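Local atomic coordinates of imidazolonepropionase (Unidentified, PDB entry 2Q09), a protein that catalyses the hydrolytic opening of imidazolone-5-propanoate to N-formimidoyl-L-glutamate, the third step of histidine degradation, using a metal ion in its active site. Residues H74-G79 against V138-G143; D117-L122 against L152-V157; V377-H382 against V392-S397. All coordinates share one frame; numbering follows the deposited sequence.

Interaction 1 of 3, residues H74-G79 against V138-G143; sequences HLIFAG and VEIKSG. With FE (Fe (III) ion), chain B.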
ATOM      1  N   HIS A  74       7.508  -1.435  -0.585  1.00 19.82           N
ATOM      2  CA  HIS A  74       8.895  -0.989  -0.685  1.00 21.30           C
ATOM      3  C   HIS A  74       9.388  -1.695  -1.952  1.00 20.38           C
ATOM      4  O   HIS A  74      10.497  -2.206  -1.962  1.00 21.23           O
ATOM      5  CB  HIS A  74       9.758  -1.519   0.473  1.00 20.71           C
ATOM      6  CG  HIS A  74       9.294  -1.140   1.848  1.00 22.61           C
ATOM      7  ND1 HIS A  74      10.020  -0.300   2.666  1.00 24.58           N
ATOM      8  CD2 HIS A  74       8.251  -1.576   2.595  1.00 22.75           C
ATOM      9  CE1 HIS A  74       9.450  -0.241   3.856  1.00 24.89           C
ATOM     10  NE2 HIS A  74       8.375  -1.008   3.843  1.00 25.01           N
ATOM     11  N   LEU A  75       8.588  -1.721  -3.016  1.00 19.25           N
ATOM     12  CA  LEU A  75       8.983  -2.453  -4.219  1.00 19.74           C
ATOM     13  C   LEU A  75      10.185  -1.930  -4.998  1.00 19.75           C
ATOM     14  O   LEU A  75      10.686  -2.621  -5.891  1.00 20.71           O
ATOM     15  CB  LEU A  75       7.781  -2.632  -5.161  1.00 19.60           C
ATOM     16  CG  LEU A  75       7.171  -1.441  -5.900  1.00 21.64           C
ATOM     17  CD1 LEU A  75       8.018  -1.090  -7.130  1.00 20.65           C
ATOM     18  CD2 LEU A  75       5.749  -1.824  -6.335  1.00 21.24           C
ATOM     19  N   ILE A  76      10.646  -0.727  -4.675  1.00 18.66           N
ATOM     20  CA  ILE A  76      11.818  -0.174  -5.352  1.00 17.91           C
ATOM     21  C   ILE A  76      13.073  -0.515  -4.546  1.00 18.69           C
ATOM     22  O   ILE A  76      13.216  -0.084  -3.394  1.00 19.19           O
ATOM     23  CB  ILE A  76      11.723   1.359  -5.488  1.00 20.29           C
ATOM     24  CG1 ILE A  76      10.722   1.716  -6.595  1.00 19.88           C
ATOM     25  CG2 ILE A  76      13.113   1.956  -5.789  1.00 19.64           C
ATOM     26  CD1 ILE A  76      10.542   3.236  -6.791  1.00 20.97           C
ATOM     27  N   PHE A  77      13.975  -1.284  -5.144  1.00 18.53           N
ATOM     28  CA  PHE A  77      15.196  -1.656  -4.446  1.00 20.13           C
ATOM     29  C   PHE A  77      16.104  -2.449  -5.365  1.00 19.65           C
ATOM     30  O   PHE A  77      15.650  -2.996  -6.379  1.00 19.84           O
ATOM     31  CB  PHE A  77      14.858  -2.503  -3.210  1.00 20.81           C
ATOM     32  CG  PHE A  77      14.188  -3.813  -3.540  1.00 21.46           C
ATOM     33  CD1 PHE A  77      14.943  -4.910  -3.923  1.00 20.30           C
ATOM     34  CD2 PHE A  77      12.803  -3.937  -3.504  1.00 21.30           C
ATOM     35  CE1 PHE A  77      14.343  -6.111  -4.276  1.00 21.95           C
ATOM     36  CE2 PHE A  77      12.179  -5.135  -3.856  1.00 20.52           C
ATOM     37  CZ  PHE A  77      12.953  -6.230  -4.242  1.00 21.44           C
ATOM     38  N   ALA A  78      17.384  -2.492  -5.005  1.00 19.68           N
ATOM     39  CA  ALA A  78      18.370  -3.254  -5.767  1.00 21.84           C
ATOM     40  C   ALA A  78      18.943  -4.336  -4.861  1.00 21.35           C
ATOM     41  O   ALA A  78      18.661  -4.361  -3.662  1.00 21.08           O
ATOM     42  CB  ALA A  78      19.497  -2.336  -6.262  1.00 19.24           C
ATOM     43  N   GLY A  79      19.748  -5.224  -5.434  1.00 22.18           N
ATOM     44  CA  GLY A  79      20.357  -6.282  -4.653  1.00 21.73           C
ATOM     45  C   GLY A  79      19.416  -7.426  -4.325  1.00 23.07           C
ATOM     46  O   GLY A  79      18.234  -7.416  -4.704  1.00 24.00           O
ATOM     47  N   VAL A 138      -0.867   1.915  -6.354  1.00 19.54           N
ATOM     48  CA  VAL A 138       0.126   1.325  -5.464  1.00 20.18           C
ATOM     49  C   VAL A 138       0.918   2.425  -4.768  1.00 21.67           C
ATOM     50  O   VAL A 138       1.211   3.457  -5.363  1.00 21.44           O
ATOM     51  CB  VAL A 138       1.110   0.395  -6.239  1.00 19.26           C
ATOM     52  CG1 VAL A 138       1.841   1.184  -7.336  1.00 19.05           C
ATOM     53  CG2 VAL A 138       2.124  -0.213  -5.278  1.00 20.00           C
ATOM     54  N   GLU A 139       1.231   2.208  -3.494  1.00 22.03           N
ATOM     55  CA  GLU A 139       2.020   3.159  -2.719  1.00 21.27           C
ATOM     56  C   GLU A 139       3.446   2.608  -2.675  1.00 22.80           C
ATOM     57  O   GLU A 139       3.650   1.422  -2.382  1.00 21.78           O
ATOM     58  CB  GLU A 139       1.475   3.272  -1.295  1.00 21.77           C
ATOM     59  CG  GLU A 139       2.187   4.330  -0.435  1.00 21.99           C
ATOM     60  CD  GLU A 139       3.119   3.726   0.610  1.00 25.37           C
ATOM     61  OE1 GLU A 139       3.549   2.556   0.449  1.00 25.31           O
ATOM     62  OE2 GLU A 139       3.431   4.431   1.595  1.00 26.83           O
ATOM     63  N   ILE A 140       4.423   3.459  -2.976  1.00 21.57           N
ATOM     64  CA  ILE A 140       5.822   3.051  -2.975  1.00 20.44           C
ATOM     65  C   ILE A 140       6.636   3.969  -2.068  1.00 22.23           C
ATOM     66  O   ILE A 140       6.576   5.196  -2.186  1.00 21.65           O
ATOM     67  CB  ILE A 140       6.401   3.078  -4.406  1.00 20.97           C
ATOM     68  CG1 ILE A 140       5.580   2.152  -5.309  1.00 18.64           C
ATOM     69  CG2 ILE A 140       7.867   2.638  -4.386  1.00 20.73           C
ATOM     70  CD1 ILE A 140       6.015   2.172  -6.782  1.00 22.29           C
ATOM     71  N   LYS A 141       7.396   3.369  -1.162  1.00 22.14           N
ATOM     72  CA  LYS A 141       8.207   4.135  -0.224  1.00 23.09           C
ATOM     73  C   LYS A 141       9.668   4.224  -0.644  1.00 23.49           C
ATOM     74  O   LYS A 141      10.139   3.439  -1.475  1.00 23.91           O
ATOM     75  CB  LYS A 141       8.151   3.487   1.160  1.00 23.61           C
ATOM     76  CG  LYS A 141       6.743   3.173   1.652  1.00 22.44           C
ATOM     77  CD  LYS A 141       6.784   2.259   2.866  1.00 22.70           C
ATOM     78  CE  LYS A 141       5.377   1.817   3.269  1.00 21.17           C
ATOM     79  NZ  LYS A 141       4.511   2.999   3.568  1.00 22.81           N
ATOM     80  N   SER A 142      10.372   5.205  -0.087  1.00 23.77           N
ATOM     81  CA  SER A 142      11.801   5.346  -0.333  1.00 24.42           C
ATOM     82  C   SER A 142      12.346   4.551   0.858  1.00 24.89           C
ATOM     83  O   SER A 142      11.792   3.506   1.189  1.00 26.57           O
ATOM     84  CB  SER A 142      12.225   6.824  -0.282  1.00 23.67           C
ATOM     85  OG  SER A 142      11.901   7.435   0.958  1.00 26.51           O
ATOM     86  N   GLY A 143      13.412   5.006   1.501  1.00 23.90           N
ATOM     87  CA  GLY A 143      13.895   4.272   2.659  1.00 23.65           C
ATOM     88  C   GLY A 143      15.082   3.339   2.496  1.00 24.30           C
ATOM     89  O   GLY A 143      15.560   2.777   3.479  1.00 25.47           O
TER
HETATM   90 FE    FE B 500       7.046  -1.727   5.272  1.00 31.04          FE
HETATM   91  O   HOH W   1      12.350   0.952   2.217  1.00 24.93           O
HETATM   92  O   HOH W   2      13.060   2.475  -2.272  1.00 38.04           O
HETATM   93  O   HOH W   3       7.682  -3.603   6.698  1.00 26.67           O
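The imidazole of H74 has K141 over one face and polar partners at its rim. CD of K141 sits 3.9 Å from the centroid of the H74 ring and 16° off the ring normal, a CH-pi contact displaced toward the NE2 and CE1 side. At the edge NE2 of H74 binds the iron ion at 2.1 Å. ND1 donates to water 1, which lies in the ring plane 2.7 Å from ND1 and passes a bond on to O of S142. The metal bond at NE2 and the water bond at ND1 together fix the rotation of the ring, and CD of K141 packs on its face. The last torsion of K141 (chi4 -58°) turns NZ out of the otherwise extended chain, and NZ forms a salt bridge with OE2 of E139 at 2.7 Å, on the syn lone pair of that oxygen; D212 is a second acid for NZ.

H72, at the end of strand 63-73, and H74, just beyond it, form the HxH metal motif of the amidohydrolase TIM barrel, and 135-141 is the parallel strand next to it. H242, D317 and water 3 complete the iron site.

Away from the metal the contact turns apolar. I140 reaches L75 with CD1, which lies 3.8 Å from CD1 of L75, and I76 with CG2, 3.6 Å from CD1 of I76; the I76 and I140 side chains meet at about a right angle. An alanine in place of I140 lacks both branches and would probably leave a gap between the strand and the side chains of L75 and I76. V138 adds a looser touch, its CG2 4.1 Å from CD2 of L75. Further along, water 2 donates to the carbonyl oxygens of I76 and K141, linking the loop backbone to the strand end.

Interaction 2 of 3, residues D117-L122 against L152-V157; sequences DQLFEL and LKMLRV
V157, L119 and F120 carry this helix-helix contact, in which the axes of the two short helical segments come within 9.5 Å and cross at -46°. V157 enters between the two residues opposite, using both of its methyls. CG1, anti to the backbone N (chi1 169°), rests on the main chain of F120, 3.7 Å from its CA, while CG2 lies 3.9 Å from CB of L119. The close approach of V157 to backbone atoms agrees with the short separation of 5.6 Å between the CA atoms of F120 and V157.

L119 points toward the other helix, and beyond CB its CD1 meets CE of K153 at 4.1 Å, the two side chains crossing at about a right angle; CG of selenomethionine M154 lies slightly farther off. K153 thus lends its aliphatic part to the apolar patch, while its NZ forms a salt bridge with D150. F120 contributes CB to V157, and the carbonyl oxygen of V157 stands near the plane of its ring, at the edge. R160 makes a cation-pi contact with the same ring.

Helices 116-133 and 148-164 are neighbours in the outer helical layer of the barrel, with strand 135-141 between them in sequence. V157 and L119 also touch I76 and A78 of the loop that follows strand 63-73, whereas L152 packs against helix 187-204.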
ATOM      1  N   ASP A 117      18.152   4.701 -13.394  1.00 22.51           N
ATOM      2  CA  ASP A 117      17.651   3.921 -14.525  1.00 23.51           C
ATOM      3  C   ASP A 117      17.607   2.430 -14.198  1.00 23.21           C
ATOM      4  O   ASP A 117      16.708   1.722 -14.656  1.00 24.00           O
ATOM      5  CB  ASP A 117      18.519   4.116 -15.779  1.00 24.73           C
ATOM      6  CG  ASP A 117      18.389   5.500 -16.375  1.00 29.04           C
ATOM      7  OD1 ASP A 117      17.379   6.181 -16.106  1.00 29.33           O
ATOM      8  OD2 ASP A 117      19.299   5.905 -17.130  1.00 29.06           O
ATOM      9  N   GLN A 118      18.579   1.951 -13.425  1.00 22.11           N
ATOM     10  CA  GLN A 118      18.630   0.538 -13.048  1.00 23.30           C
ATOM     11  C   GLN A 118      17.489   0.170 -12.087  1.00 22.65           C
ATOM     12  O   GLN A 118      16.896  -0.898 -12.204  1.00 22.14           O
ATOM     13  CB  GLN A 118      19.971   0.192 -12.389  1.00 25.65           C
ATOM     14  CG  GLN A 118      21.155   0.129 -13.353  1.00 32.07           C
ATOM     15  CD  GLN A 118      22.476  -0.160 -12.656  1.00 34.81           C
ATOM     16  OE1 GLN A 118      22.856   0.531 -11.714  1.00 35.09           O
ATOM     17  NE2 GLN A 118      23.188  -1.181 -13.126  1.00 36.53           N
ATOM     18  N   LEU A 119      17.201   1.042 -11.125  1.00 21.65           N
ATOM     19  CA  LEU A 119      16.121   0.781 -10.171  1.00 21.78           C
ATOM     20  C   LEU A 119      14.779   0.717 -10.890  1.00 22.33           C
ATOM     21  O   LEU A 119      13.917  -0.091 -10.548  1.00 24.30           O
ATOM     22  CB  LEU A 119      16.084   1.866  -9.096  1.00 21.11           C
ATOM     23  CG  LEU A 119      17.249   1.863  -8.100  1.00 21.03           C
ATOM     24  CD1 LEU A 119      17.133   3.072  -7.187  1.00 19.62           C
ATOM     25  CD2 LEU A 119      17.247   0.569  -7.296  1.00 20.90           C
ATOM     26  N   PHE A 120      14.616   1.569 -11.896  1.00 22.43           N
ATOM     27  CA  PHE A 120      13.395   1.618 -12.693  1.00 22.39           C
ATOM     28  C   PHE A 120      13.200   0.292 -13.424  1.00 23.41           C
ATOM     29  O   PHE A 120      12.116  -0.293 -13.397  1.00 23.01           O
ATOM     30  CB  PHE A 120      13.488   2.760 -13.709  1.00 22.97           C
ATOM     31  CG  PHE A 120      12.337   2.821 -14.669  1.00 22.06           C
ATOM     32  CD1 PHE A 120      11.099   3.316 -14.270  1.00 24.49           C
ATOM     33  CD2 PHE A 120      12.483   2.359 -15.974  1.00 24.49           C
ATOM     34  CE1 PHE A 120      10.025   3.356 -15.160  1.00 24.74           C
ATOM     35  CE2 PHE A 120      11.419   2.396 -16.871  1.00 23.51           C
ATOM     36  CZ  PHE A 120      10.183   2.893 -16.460  1.00 25.19           C
ATOM     37  N   GLU A 121      14.260  -0.174 -14.078  1.00 23.02           N
ATOM     38  CA  GLU A 121      14.219  -1.431 -14.813  1.00 23.84           C
ATOM     39  C   GLU A 121      13.976  -2.621 -13.878  1.00 23.15           C
ATOM     40  O   GLU A 121      13.336  -3.596 -14.263  1.00 23.06           O
ATOM     41  CB  GLU A 121      15.528  -1.641 -15.583  1.00 26.03           C
ATOM     42  CG  GLU A 121      15.811  -0.605 -16.666  1.00 31.73           C
ATOM     43  CD  GLU A 121      14.773  -0.606 -17.778  1.00 34.61           C
ATOM     44  OE1 GLU A 121      14.283  -1.696 -18.138  1.00 39.75           O
ATOM     45  OE2 GLU A 121      14.454   0.480 -18.304  1.00 35.55           O
ATOM     46  N   LEU A 122      14.510  -2.549 -12.662  1.00 23.34           N
ATOM     47  CA  LEU A 122      14.331  -3.622 -11.686  1.00 22.08           C
ATOM     48  C   LEU A 122      12.903  -3.648 -11.137  1.00 22.13           C
ATOM     49  O   LEU A 122      12.367  -4.711 -10.808  1.00 20.92           O
ATOM     50  CB  LEU A 122      15.305  -3.450 -10.521  1.00 22.88           C
ATOM     51  CG  LEU A 122      16.764  -3.824 -10.782  1.00 24.58           C
ATOM     52  CD1 LEU A 122      17.627  -3.356  -9.629  1.00 24.02           C
ATOM     53  CD2 LEU A 122      16.870  -5.340 -10.967  1.00 24.15           C
ATOM     54  N   LEU A 152      15.589  10.743  -2.748  1.00 22.81           N
ATOM     55  CA  LEU A 152      14.833  11.384  -3.826  1.00 22.95           C
ATOM     56  C   LEU A 152      14.942  10.590  -5.124  1.00 22.61           C
ATOM     57  O   LEU A 152      14.029  10.608  -5.950  1.00 21.66           O
ATOM     58  CB  LEU A 152      15.319  12.820  -4.049  1.00 24.04           C
ATOM     59  CG  LEU A 152      14.647  13.906  -3.199  1.00 27.41           C
ATOM     60  CD1 LEU A 152      14.785  13.594  -1.724  1.00 27.22           C
ATOM     61  CD2 LEU A 152      15.263  15.259  -3.534  1.00 28.37           C
ATOM     62  N   LYS A 153      16.063   9.893  -5.303  1.00 22.00           N
ATOM     63  CA  LYS A 153      16.266   9.074  -6.492  1.00 23.69           C
ATOM     64  C   LYS A 153      15.158   8.021  -6.533  1.00 21.59           C
ATOM     65  O   LYS A 153      14.586   7.739  -7.575  1.00 21.47           O
ATOM     66  CB  LYS A 153      17.640   8.391  -6.421  1.00 25.35           C
ATOM     67  CG  LYS A 153      17.881   7.337  -7.478  1.00 26.02           C
ATOM     68  CD  LYS A 153      19.329   6.822  -7.445  1.00 27.67           C
ATOM     69  CE  LYS A 153      19.649   6.081  -6.165  1.00 26.00           C
ATOM     70  NZ  LYS A 153      21.046   5.552  -6.171  1.00 26.46           N
HETATM   71  N   MSE A 154      14.870   7.430  -5.382  1.00 21.93           N
HETATM   72  CA  MSE A 154      13.830   6.417  -5.298  1.00 20.96           C
HETATM   73  C   MSE A 154      12.462   7.014  -5.601  1.00 19.93           C
HETATM   74  O   MSE A 154      11.662   6.420  -6.326  1.00 18.54           O
HETATM   75  CB  MSE A 154      13.844   5.769  -3.915  1.00 22.49           C
HETATM   76  CG  MSE A 154      15.125   4.963  -3.682  1.00 23.92           C
HETATM   77 SE   MSE A 154      15.206   4.176  -1.944  1.00 27.64          SE
HETATM   78  CE  MSE A 154      15.318   5.744  -0.892  1.00 33.78           C
ATOM     79  N   LEU A 155      12.200   8.194  -5.057  1.00 19.49           N
ATOM     80  CA  LEU A 155      10.921   8.853  -5.305  1.00 20.59           C
ATOM     81  C   LEU A 155      10.770   9.177  -6.785  1.00 20.27           C
ATOM     82  O   LEU A 155       9.669   9.101  -7.329  1.00 19.99           O
ATOM     83  CB  LEU A 155      10.800  10.130  -4.467  1.00 20.40           C
ATOM     84  CG  LEU A 155      10.921   9.949  -2.950  1.00 22.39           C
ATOM     85  CD1 LEU A 155      10.765  11.303  -2.272  1.00 23.59           C
ATOM     86  CD2 LEU A 155       9.844   8.978  -2.444  1.00 23.18           C
ATOM     87  N   ARG A 156      11.870   9.544  -7.440  1.00 21.48           N
ATOM     88  CA  ARG A 156      11.802   9.845  -8.864  1.00 22.72           C
ATOM     89  C   ARG A 156      11.492   8.581  -9.657  1.00 21.02           C
ATOM     90  O   ARG A 156      10.750   8.624 -10.628  1.00 19.85           O
ATOM     91  CB  ARG A 156      13.114  10.471  -9.356  1.00 24.71           C
ATOM     92  CG  ARG A 156      13.266  11.940  -8.955  1.00 29.47           C
ATOM     93  CD  ARG A 156      14.343  12.639  -9.784  1.00 33.23           C
ATOM     94  NE  ARG A 156      15.682  12.157  -9.469  1.00 35.52           N
ATOM     95  CZ  ARG A 156      16.411  12.585  -8.447  1.00 36.72           C
ATOM     96  NH1 ARG A 156      15.942  13.515  -7.630  1.00 36.45           N
ATOM     97  NH2 ARG A 156      17.612  12.073  -8.244  1.00 36.81           N
ATOM     98  N   VAL A 157      12.078   7.454  -9.259  1.00 20.23           N
ATOM     99  CA  VAL A 157      11.811   6.202  -9.955  1.00 20.86           C
ATOM    100  C   VAL A 157      10.326   5.865  -9.792  1.00 20.42           C
ATOM    101  O   VAL A 157       9.687   5.381 -10.727  1.00 20.63           O
ATOM    102  CB  VAL A 157      12.651   5.034  -9.384  1.00 21.43           C
ATOM    103  CG1 VAL A 157      12.153   3.697  -9.953  1.00 21.57           C
ATOM    104  CG2 VAL A 157      14.122   5.222  -9.742  1.00 22.54           C
TER

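Interaction 3 of 3, residues V377-H382 against V392-S397; sequences VWNCGH and VDQLVS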
ATOM      1  N   VAL A 377     -13.102  -5.922 -14.408  1.00 22.91           N
ATOM      2  CA  VAL A 377     -14.110  -6.886 -14.829  1.00 24.82           C
ATOM      3  C   VAL A 377     -13.422  -8.241 -14.729  1.00 23.18           C
ATOM      4  O   VAL A 377     -12.420  -8.488 -15.406  1.00 24.40           O
ATOM      5  CB  VAL A 377     -14.558  -6.664 -16.279  1.00 25.02           C
ATOM      6  CG1 VAL A 377     -15.527  -7.772 -16.692  1.00 25.50           C
ATOM      7  CG2 VAL A 377     -15.231  -5.306 -16.415  1.00 24.75           C
ATOM      8  N   TRP A 378     -13.954  -9.114 -13.877  1.00 24.11           N
ATOM      9  CA  TRP A 378     -13.356 -10.427 -13.665  1.00 23.43           C
ATOM     10  C   TRP A 378     -14.074 -11.559 -14.370  1.00 25.22           C
ATOM     11  O   TRP A 378     -15.216 -11.409 -14.804  1.00 26.18           O
ATOM     12  CB  TRP A 378     -13.335 -10.761 -12.181  1.00 22.19           C
ATOM     13  CG  TRP A 378     -12.655  -9.750 -11.325  1.00 21.23           C
ATOM     14  CD1 TRP A 378     -13.211  -8.635 -10.758  1.00 21.14           C
ATOM     15  CD2 TRP A 378     -11.297  -9.791 -10.883  1.00 20.90           C
ATOM     16  NE1 TRP A 378     -12.281  -7.983  -9.984  1.00 19.87           N
ATOM     17  CE2 TRP A 378     -11.095  -8.671 -10.044  1.00 21.28           C
ATOM     18  CE3 TRP A 378     -10.225 -10.667 -11.121  1.00 21.18           C
ATOM     19  CZ2 TRP A 378      -9.865  -8.413  -9.423  1.00 18.78           C
ATOM     20  CZ3 TRP A 378      -8.998 -10.410 -10.502  1.00 20.61           C
ATOM     21  CH2 TRP A 378      -8.832  -9.288  -9.665  1.00 20.75           C
ATOM     22  N   ASN A 379     -13.410 -12.704 -14.476  1.00 25.90           N
ATOM     23  CA  ASN A 379     -14.037 -13.856 -15.093  1.00 26.42           C
ATOM     24  C   ASN A 379     -14.499 -14.820 -13.999  1.00 27.49           C
ATOM     25  O   ASN A 379     -15.036 -15.885 -14.296  1.00 28.26           O
ATOM     26  CB  ASN A 379     -13.090 -14.549 -16.083  1.00 28.53           C
ATOM     27  CG  ASN A 379     -11.852 -15.115 -15.420  1.00 28.24           C
ATOM     28  OD1 ASN A 379     -11.654 -14.986 -14.210  1.00 30.97           O
ATOM     29  ND2 ASN A 379     -11.004 -15.749 -16.218  1.00 30.23           N
ATOM     30  N   CYS A 380     -14.294 -14.446 -12.737  1.00 27.04           N
ATOM     31  CA  CYS A 380     -14.749 -15.300 -11.646  1.00 28.76           C
ATOM     32  C   CYS A 380     -16.128 -14.826 -11.185  1.00 29.95           C
ATOM     33  O   CYS A 380     -16.487 -13.658 -11.340  1.00 30.44           O
ATOM     34  CB  CYS A 380     -13.740 -15.328 -10.488  1.00 29.84           C
ATOM     35  SG  CYS A 380     -13.190 -13.738  -9.864  1.00 32.36           S
ATOM     36  N   GLY A 381     -16.901 -15.745 -10.621  1.00 30.11           N
ATOM     37  CA  GLY A 381     -18.256 -15.419 -10.217  1.00 30.88           C
ATOM     38  C   GLY A 381     -18.554 -14.574  -8.996  1.00 30.96           C
ATOM     39  O   GLY A 381     -19.478 -13.762  -9.023  1.00 32.39           O
ATOM     40  N   HIS A 382     -17.776 -14.739  -7.936  1.00 29.79           N
ATOM     41  CA  HIS A 382     -18.045 -14.012  -6.706  1.00 27.96           C
ATOM     42  C   HIS A 382     -16.773 -13.343  -6.167  1.00 27.53           C
ATOM     43  O   HIS A 382     -15.677 -13.890  -6.281  1.00 24.43           O
ATOM     44  CB  HIS A 382     -18.626 -15.005  -5.699  1.00 29.57           C
ATOM     45  CG  HIS A 382     -19.214 -14.374  -4.480  1.00 30.83           C
ATOM     46  ND1 HIS A 382     -18.445 -13.952  -3.415  1.00 29.38           N
ATOM     47  CD2 HIS A 382     -20.499 -14.111  -4.145  1.00 31.75           C
ATOM     48  CE1 HIS A 382     -19.233 -13.461  -2.476  1.00 32.47           C
ATOM     49  NE2 HIS A 382     -20.485 -13.545  -2.893  1.00 32.29           N
ATOM     50  N   VAL A 392      -3.637 -16.834 -10.289  1.00 21.10           N
ATOM     51  CA  VAL A 392      -4.204 -16.990 -11.627  1.00 21.99           C
ATOM     52  C   VAL A 392      -4.707 -15.671 -12.215  1.00 23.07           C
ATOM     53  O   VAL A 392      -5.416 -14.914 -11.546  1.00 23.96           O
ATOM     54  CB  VAL A 392      -5.395 -17.984 -11.600  1.00 20.81           C
ATOM     55  CG1 VAL A 392      -5.995 -18.134 -12.985  1.00 20.28           C
ATOM     56  CG2 VAL A 392      -4.934 -19.331 -11.070  1.00 20.06           C
ATOM     57  N   ASP A 393      -4.345 -15.398 -13.468  1.00 22.22           N
ATOM     58  CA  ASP A 393      -4.794 -14.180 -14.135  1.00 23.18           C
ATOM     59  C   ASP A 393      -6.287 -14.351 -14.399  1.00 22.99           C
ATOM     60  O   ASP A 393      -6.702 -15.294 -15.071  1.00 21.79           O
ATOM     61  CB  ASP A 393      -4.058 -13.974 -15.464  1.00 23.40           C
ATOM     62  CG  ASP A 393      -2.605 -13.557 -15.280  1.00 27.71           C
ATOM     63  OD1 ASP A 393      -2.182 -13.310 -14.131  1.00 26.18           O
ATOM     64  OD2 ASP A 393      -1.887 -13.473 -16.301  1.00 26.45           O
ATOM     65  N   GLN A 394      -7.095 -13.436 -13.876  1.00 23.39           N
ATOM     66  CA  GLN A 394      -8.543 -13.532 -14.023  1.00 22.56           C
ATOM     67  C   GLN A 394      -9.210 -12.251 -14.518  1.00 23.40           C
ATOM     68  O   GLN A 394     -10.442 -12.151 -14.532  1.00 21.45           O
ATOM     69  CB  GLN A 394      -9.161 -13.941 -12.686  1.00 21.84           C
ATOM     70  CG  GLN A 394      -8.675 -15.281 -12.172  1.00 21.73           C
ATOM     71  CD  GLN A 394      -9.044 -15.507 -10.721  1.00 24.68           C
ATOM     72  OE1 GLN A 394      -8.447 -14.916  -9.814  1.00 26.01           O
ATOM     73  NE2 GLN A 394     -10.046 -16.356 -10.490  1.00 26.22           N
ATOM     74  N   LEU A 395      -8.407 -11.276 -14.923  1.00 23.15           N
ATOM     75  CA  LEU A 395      -8.959 -10.019 -15.410  1.00 24.49           C
ATOM     76  C   LEU A 395      -9.426 -10.111 -16.854  1.00 25.15           C
ATOM     77  O   LEU A 395      -8.721 -10.636 -17.711  1.00 24.08           O
ATOM     78  CB  LEU A 395      -7.931  -8.896 -15.295  1.00 22.65           C
ATOM     79  CG  LEU A 395      -7.562  -8.447 -13.882  1.00 23.59           C
ATOM     80  CD1 LEU A 395      -6.444  -7.414 -13.963  1.00 20.80           C
ATOM     81  CD2 LEU A 395      -8.785  -7.881 -13.189  1.00 21.69           C
ATOM     82  N   VAL A 396     -10.626  -9.611 -17.109  1.00 27.09           N
ATOM     83  CA  VAL A 396     -11.179  -9.597 -18.456  1.00 27.56           C
ATOM     84  C   VAL A 396     -11.006  -8.165 -18.952  1.00 28.78           C
ATOM     85  O   VAL A 396     -10.839  -7.912 -20.149  1.00 29.05           O
ATOM     86  CB  VAL A 396     -12.680  -9.962 -18.451  1.00 28.79           C
ATOM     87  CG1 VAL A 396     -13.330  -9.526 -19.748  1.00 29.25           C
ATOM     88  CG2 VAL A 396     -12.849 -11.467 -18.262  1.00 28.71           C
ATOM     89  N   SER A 397     -11.026  -7.233 -18.006  1.00 27.66           N
ATOM     90  CA  SER A 397     -10.877  -5.820 -18.320  1.00 27.02           C
ATOM     91  C   SER A 397     -10.328  -5.092 -17.099  1.00 26.62           C
ATOM     92  O   SER A 397     -10.765  -5.337 -15.971  1.00 26.67           O
ATOM     93  CB  SER A 397     -12.233  -5.230 -18.733  1.00 29.23           C
ATOM     94  OG  SER A 397     -12.133  -3.852 -19.050  1.00 34.06           O
TER
HETATM   95  O   HOH W   4     -11.582 -17.709 -12.765  1.00 31.63           O
HETATM   96  O   HOH W   5      -8.640 -17.172 -15.827  1.00 33.15           O
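V377 pairs with S397 as an antiparallel hydrogen-bonded pair and W378 with L395 as a non-hydrogen-bonded one, the register slipping by one residue between them. The hydrogen bonds bear this out: O of V377 accepts from N of V396 at 2.7 Å and from N of S397 at 3.2 Å, while N of V377 donates to O of S397 at a nearly straight 174°. Past the strand, N of N379 still reaches O of Q394, 3.0 Å away.

L395 lies side by side with W378, pointing the same way, and puts CD2 over the six-membered ring, 3.6 Å from its centroid and 7° off the normal. CB of Q394 sits at the edge of the same indole, in its plane; NE1 of W378 is hydrogen-bonded to T65. N379 and Q394 cross at about a right angle with amide planes 70° apart, and water 4 joins OD1 of N379 to NE2 of Q394. OE1 of Q394 is hydrogen-bonded to R329. CG1 of V377, anti to the backbone N, meets CB of V396 at 4.0 Å, and CB packs against CB of S397.

Two residues, V396 and S397, facing one, V377, define a classic beta bulge. It lies in the pairing of strands 375-378 and 395-400; 375-378 also pairs with 63-73, and 395-400 with 403-404, consistent with the small beta domain that accompanies the barrel in amidohydrolases.

Overall arrangement
Interactions 1 and 2 form one continuous region, their centres 9 Å apart: I76 packs against V157 and M154, and S142 and G143 meet the end of M154. Interaction 1 joins barrel strand 135-141 to the loop after its neighbour; interaction 2 joins the helices that precede and follow that strand in the chain. Interaction 1 is fully buried and combines a metal ligand, bridging waters and a CH-pi contact with apolar packing, whereas interaction 2 is almost wholly apolar. Interaction 3 stands apart, about 28 Å from interaction 1 and 31 Å from interaction 2 between centres. Partly exposed and remote from the iron, it alone has direct hydrogen bonds between its segments, all backbone to backbone.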